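Local coordinates for putative aspartyl-tRNA synthetase (Leishmania major, PDB 6OD8) that probably attaches L-aspartate to tRNA(Asp) at the expense of ATP, as a cytoplasmic class-II aminoacyl-tRNA synthetase, at the interface of chains A and B. Numbering follows the deposited sequence. Chains: chain A/B, Putative aspartyl-tRNA synthetase.

Contact 1: the interface of chains A and B. Residues chain A 320-324, 461, 471, 487, 490, 522; chain B 63-67, 92.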
# COMPACT_ATOMS: atom_id res chain seq x y z
N ILE A 320 -4.38 5.68 -22.41
CA ILE A 320 -5.59 5.36 -23.16
C ILE A 320 -5.24 5.28 -24.64
O ILE A 320 -4.40 6.04 -25.13
CB ILE A 320 -6.74 6.35 -22.91
CG1 ILE A 320 -6.38 7.75 -23.36
CG2 ILE A 320 -7.09 6.40 -21.44
CD1 ILE A 320 -7.62 8.62 -23.49
N ASP A 321 -5.87 4.34 -25.33
CA ASP A 321 -5.72 4.23 -26.78
C ASP A 321 -6.52 5.32 -27.47
O ASP A 321 -6.00 6.04 -28.34
CB ASP A 321 -6.19 2.87 -27.29
CG ASP A 321 -5.31 1.70 -26.83
OD1 ASP A 321 -5.85 0.58 -26.70
OD2 ASP A 321 -4.10 1.88 -26.63
N GLU A 322 -7.78 5.45 -27.10
CA GLU A 322 -8.68 6.33 -27.84
C GLU A 322 -9.54 7.20 -26.95
O GLU A 322 -9.86 8.33 -27.33
CB GLU A 322 -9.62 5.51 -28.76
CG GLU A 322 -8.94 4.70 -29.84
CD GLU A 322 -9.93 3.85 -30.63
OE1 GLU A 322 -11.00 4.38 -31.02
OE2 GLU A 322 -9.63 2.67 -30.87
N HIS A 323 -9.96 6.70 -25.79
CA HIS A 323 -11.12 7.28 -25.12
C HIS A 323 -11.01 7.11 -23.61
O HIS A 323 -10.54 6.08 -23.12
CB HIS A 323 -12.40 6.59 -25.61
CG HIS A 323 -13.64 7.42 -25.49
ND1 HIS A 323 -14.25 7.67 -24.28
CD2 HIS A 323 -14.42 8.02 -26.43
CE1 HIS A 323 -15.32 8.42 -24.47
NE2 HIS A 323 -15.46 8.63 -25.77
N TYR A 324 -11.49 8.12 -22.88
CA TYR A 324 -11.51 7.97 -21.43
C TYR A 324 -12.48 6.91 -20.95
O TYR A 324 -12.40 6.53 -19.78
CB TYR A 324 -11.82 9.31 -20.75
CG TYR A 324 -13.27 9.73 -20.84
CD1 TYR A 324 -14.15 9.48 -19.78
CD2 TYR A 324 -13.76 10.40 -21.96
CE1 TYR A 324 -15.47 9.87 -19.84
CE2 TYR A 324 -15.08 10.79 -22.03
CZ TYR A 324 -15.93 10.53 -20.97
OH TYR A 324 -17.25 10.94 -21.04
N MET A 461 -9.16 17.10 -19.91
CA MET A 461 -9.38 17.28 -21.35
C MET A 461 -10.83 17.66 -21.64
O MET A 461 -11.76 17.01 -21.15
CB MET A 461 -9.02 16.00 -22.12
CG MET A 461 -9.13 16.12 -23.66
SD MET A 461 -7.79 17.06 -24.39
CE MET A 461 -6.49 15.78 -24.41
N ASN A 471 -14.08 15.43 -20.84
CA ASN A 471 -13.95 13.98 -20.93
C ASN A 471 -13.72 13.44 -19.52
O ASN A 471 -12.63 13.01 -19.16
CB ASN A 471 -12.79 13.61 -21.84
CG ASN A 471 -13.04 13.99 -23.27
OD1 ASN A 471 -14.19 14.11 -23.69
ND2 ASN A 471 -11.96 14.16 -24.05
N GLN A 487 -9.91 11.83 -18.76
CA GLN A 487 -8.75 12.00 -19.62
C GLN A 487 -8.02 13.29 -19.25
O GLN A 487 -8.64 14.35 -19.09
CB GLN A 487 -9.16 12.04 -21.09
CG GLN A 487 -7.96 12.21 -22.02
CD GLN A 487 -8.33 12.31 -23.51
OE1 GLN A 487 -9.50 12.39 -23.89
NE2 GLN A 487 -7.30 12.27 -24.36
N HIS A 490 -2.63 15.91 -22.45
CA HIS A 490 -1.25 15.46 -22.58
C HIS A 490 -0.43 16.37 -23.48
O HIS A 490 0.77 16.16 -23.64
CB HIS A 490 -1.18 14.00 -23.07
CG HIS A 490 -1.85 13.78 -24.39
ND1 HIS A 490 -3.22 13.82 -24.55
CD2 HIS A 490 -1.33 13.53 -25.61
CE1 HIS A 490 -3.51 13.61 -25.82
NE2 HIS A 490 -2.39 13.44 -26.49
N PRO A 522 -1.29 9.72 -24.49
CA PRO A 522 -2.66 9.99 -24.01
C PRO A 522 -2.94 9.13 -22.79
O PRO A 522 -2.56 7.96 -22.73
CB PRO A 522 -3.55 9.61 -25.21
CG PRO A 522 -2.62 9.64 -26.45
CD PRO A 522 -1.25 9.20 -25.88
N VAL B 63 -5.48 12.99 -29.58
CA VAL B 63 -6.37 11.97 -29.04
C VAL B 63 -7.29 12.62 -28.02
O VAL B 63 -6.83 13.12 -26.99
CB VAL B 63 -5.56 10.82 -28.43
CG1 VAL B 63 -6.51 9.83 -27.73
CG2 VAL B 63 -4.74 10.14 -29.50
N GLN B 64 -8.60 12.64 -28.32
CA GLN B 64 -9.50 13.47 -27.52
C GLN B 64 -10.82 12.76 -27.24
O GLN B 64 -11.86 13.42 -27.12
CB GLN B 64 -9.74 14.82 -28.23
CG GLN B 64 -10.23 15.93 -27.32
CD GLN B 64 -10.18 17.28 -27.99
OE1 GLN B 64 -9.73 17.41 -29.13
NE2 GLN B 64 -10.65 18.31 -27.28
N SER B 65 -10.81 11.43 -27.14
CA SER B 65 -12.01 10.64 -26.82
C SER B 65 -13.15 10.94 -27.79
O SER B 65 -14.29 11.21 -27.39
CB SER B 65 -12.47 10.89 -25.38
OG SER B 65 -11.50 10.50 -24.45
N THR B 66 -12.85 10.91 -29.08
CA THR B 66 -13.87 11.03 -30.10
C THR B 66 -14.30 9.68 -30.64
O THR B 66 -15.33 9.60 -31.30
CB THR B 66 -13.37 11.91 -31.25
OG1 THR B 66 -12.20 11.31 -31.82
CG2 THR B 66 -13.04 13.30 -30.74
N THR B 67 -13.52 8.63 -30.39
CA THR B 67 -13.84 7.28 -30.83
C THR B 67 -13.58 6.34 -29.67
O THR B 67 -12.78 6.63 -28.78
CB THR B 67 -12.98 6.83 -32.03
OG1 THR B 67 -11.60 6.85 -31.67
CG2 THR B 67 -13.20 7.76 -33.24
N ARG B 92 1.37 1.78 -31.27
CA ARG B 92 1.77 3.06 -30.72
C ARG B 92 3.07 2.88 -29.94
O ARG B 92 3.17 1.99 -29.10
CB ARG B 92 0.66 3.64 -29.84
CG ARG B 92 0.98 5.02 -29.30
CD ARG B 92 -0.26 5.66 -28.66
NE ARG B 92 -1.29 5.87 -29.67
CZ ARG B 92 -2.56 6.21 -29.39
NH1 ARG B 92 -2.95 6.36 -28.14
NH2 ARG B 92 -3.42 6.39 -30.38
O HOH W 1 -2.59 13.16 -29.32
O HOH W 2 -1.50 5.89 -25.47
O HOH W 3 -10.45 9.23 -29.85
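In this class-II aminoacyl-tRNA synthetase, a loop of chain B, residues 63 to 67, lies across the catalytic domain of chain A, and B:Ser65 buries the largest area of the residues in this patch (87 Å²). The backbone of B:Ser65 has positive phi, and OG sits beside its own N, anti to the carbonyl carbon. CB rests over the centre of one face of the A:His323 ring, 3.6 Å from the centroid, a CH-pi contact, and also lies in plane at the edge of the A:Tyr324 ring. From there OG reaches two partners: it accepts from the backbone N of A:Tyr324 at 2.8 Å and donates to OE1 of A:Gln487, also at 2.8 Å. The second bond arrives 46° above the amide carbonyl plane, so it misses the lone-pair direction.

A:Gln487 is fully extended (chi1 -180°, chi2 -178°), which carries its amide to the loop; NE2 donates to the carbonyl O of B:Val63 at 2.8 Å, with that oxygen near the amide plane. Both ends of the amide are thereby engaged, which fixes its flip. A:Asn471 ND2 adds weak bonds to A:Gln487 OE1 and B:Gln64 O.

At the other end of the loop, B:Thr67 OG1 donates to the anti lone pair of the A:Glu322 carboxylate oxygen OE1 at 2.6 Å, the two side chains crossing near a right angle. Water 3 joins A:Glu322 O to the backbone N atoms of B:Thr66 and B:Thr67. B:Arg92 NH1 donates to a lone pair of the A:Asp321 carbonyl O at 3.1 Å, and water 2 joins it to A:Ile320 O. The B:Val63 side chain crosses A:Pro522, CB to CG 3.7 Å.

Contact 2: the interface of chains A and B. Residues chain A 92-93, 111, 174; chain B 319-321, 521-522.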
# COMPACT_ATOMS: atom_id res chain seq x y z
N ARG A 92 -4.81 -17.71 25.87
CA ARG A 92 -4.56 -16.34 26.30
C ARG A 92 -5.72 -15.48 25.80
O ARG A 92 -6.03 -15.48 24.60
CB ARG A 92 -3.23 -15.84 25.75
CG ARG A 92 -2.87 -14.45 26.21
CD ARG A 92 -1.41 -14.17 25.88
NE ARG A 92 -0.53 -15.08 26.63
CZ ARG A 92 0.79 -15.15 26.48
NH1 ARG A 92 1.39 -14.36 25.60
NH2 ARG A 92 1.51 -16.01 27.22
N ALA A 93 -6.37 -14.75 26.71
CA ALA A 93 -7.58 -14.03 26.33
C ALA A 93 -7.78 -12.81 27.23
O ALA A 93 -7.19 -12.69 28.31
CB ALA A 93 -8.82 -14.94 26.43
N ASP A 111 -11.38 -12.77 22.49
CA ASP A 111 -10.28 -12.32 21.63
C ASP A 111 -10.92 -11.80 20.35
O ASP A 111 -11.34 -12.58 19.49
CB ASP A 111 -9.28 -13.44 21.36
CG ASP A 111 -8.03 -12.93 20.65
OD1 ASP A 111 -7.98 -11.73 20.30
OD2 ASP A 111 -7.11 -13.74 20.44
N VAL A 174 -1.59 -12.19 32.59
CA VAL A 174 -0.43 -11.83 31.78
C VAL A 174 -0.12 -10.34 31.95
O VAL A 174 1.00 -9.96 32.30
CB VAL A 174 -0.70 -12.21 30.32
CG1 VAL A 174 0.42 -11.72 29.39
CG2 VAL A 174 -0.88 -13.73 30.19
N ARG B 319 1.53 -9.80 17.88
CA ARG B 319 1.61 -10.44 19.19
C ARG B 319 2.71 -11.46 19.18
O ARG B 319 2.99 -12.09 18.16
CB ARG B 319 0.32 -11.20 19.55
CG ARG B 319 -0.87 -10.38 19.80
CD ARG B 319 -2.03 -11.31 20.08
NE ARG B 319 -3.25 -10.57 19.99
CZ ARG B 319 -4.45 -11.13 20.01
NH1 ARG B 319 -4.56 -12.45 20.11
NH2 ARG B 319 -5.53 -10.37 19.88
N ILE B 320 3.31 -11.68 20.35
CA ILE B 320 4.15 -12.84 20.57
C ILE B 320 3.60 -13.63 21.75
O ILE B 320 3.06 -13.05 22.71
CB ILE B 320 5.64 -12.50 20.79
CG1 ILE B 320 5.86 -11.67 22.04
CG2 ILE B 320 6.25 -11.77 19.58
CD1 ILE B 320 7.30 -11.64 22.44
N ASP B 321 3.72 -14.97 21.66
CA ASP B 321 3.35 -15.87 22.75
C ASP B 321 4.41 -15.84 23.85
O ASP B 321 4.08 -15.67 25.03
CB ASP B 321 3.20 -17.31 22.27
CG ASP B 321 2.03 -17.52 21.34
OD1 ASP B 321 1.02 -16.81 21.49
OD2 ASP B 321 2.13 -18.41 20.46
N TRP B 521 -0.99 -6.90 25.20
CA TRP B 521 -0.43 -8.14 24.67
C TRP B 521 1.08 -8.01 24.54
O TRP B 521 1.57 -6.99 24.02
CB TRP B 521 -1.03 -8.44 23.29
CG TRP B 521 -2.52 -8.63 23.25
CD1 TRP B 521 -3.48 -7.68 23.00
CD2 TRP B 521 -3.23 -9.87 23.37
NE1 TRP B 521 -4.73 -8.25 23.02
CE2 TRP B 521 -4.60 -9.59 23.24
CE3 TRP B 521 -2.82 -11.20 23.61
CZ2 TRP B 521 -5.58 -10.59 23.33
CZ3 TRP B 521 -3.78 -12.19 23.69
CH2 TRP B 521 -5.16 -11.87 23.56
N PRO B 522 1.85 -9.03 24.94
CA PRO B 522 3.26 -9.06 24.54
C PRO B 522 3.32 -9.00 23.02
O PRO B 522 2.49 -9.61 22.34
CB PRO B 522 3.78 -10.39 25.08
CG PRO B 522 2.80 -10.78 26.20
CD PRO B 522 1.45 -10.24 25.70
O HOH W 4 0.43 -12.67 23.44
O HOH W 5 4.47 -16.88 27.63
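Two side chains of the OB-fold domain of chain A, A:Arg92 and A:Asp111, approach B:Trp521 and B:Arg319, which lie face to face on the catalytic domain of chain B, in different ways. NE of B:Arg319 lies 3.4 Å above the plane of the B:Trp521 ring, over its centre, so the indole backs the guanidinium along one face. B:Arg319 is extended from CG to NE and meets A:Asp111 tip to tip. The grip is end-on and bidentate: NH2 of B:Arg319 donates to OD1 of A:Asp111 at 2.8 Å and NH1 to OD2 at 2.9 Å, each oxygen offering its syn lone pair. Both bonds are nearly straight (166° and 171° at H), although the carboxylate and guanidinium planes are turned 28° apart.

A:Arg92 instead slides past B:Trp521 in the opposite direction, its CG 3.5 Å from the ring atom CZ3. The bend at chi3 directs the guanidinium to the loop beyond strand 310-319, where NH1 donates to a lone pair of the B:Asp321 carbonyl O at 3.0 Å. Water 4 joins NH1 to B:Ile320 O, and water 5 joins NH2 to B:Asp321 O; both waters lie in the guanidinium plane. The facing guanidinium probably favours the ionised carboxylate of A:Asp111, while the indole face helps to hold B:Arg319 in place. Together the salt bridge and the arginine-carbonyl bond tie the OB-fold domain of one subunit to the catalytic domain of the other.

The C-alpha centres of contact 1 and contact 2 lie about 55 Å apart, at opposite ends of a two-fold symmetric interface. Arg92, Ile320, Asp321 and Pro522 take part in both with the chains exchanged: B:Arg92 meets chain A in contact 1, and A:Arg92 meets chain B in contact 2. The two are therefore overlapping samples of one reciprocal surface, contact 1 extending it to the loop at 63-67 and contact 2 to strand 104-111. Each subunit's N-terminal region thus docks on its partner's catalytic domain, consistent with the dimer typical of class-II synthetases of this type.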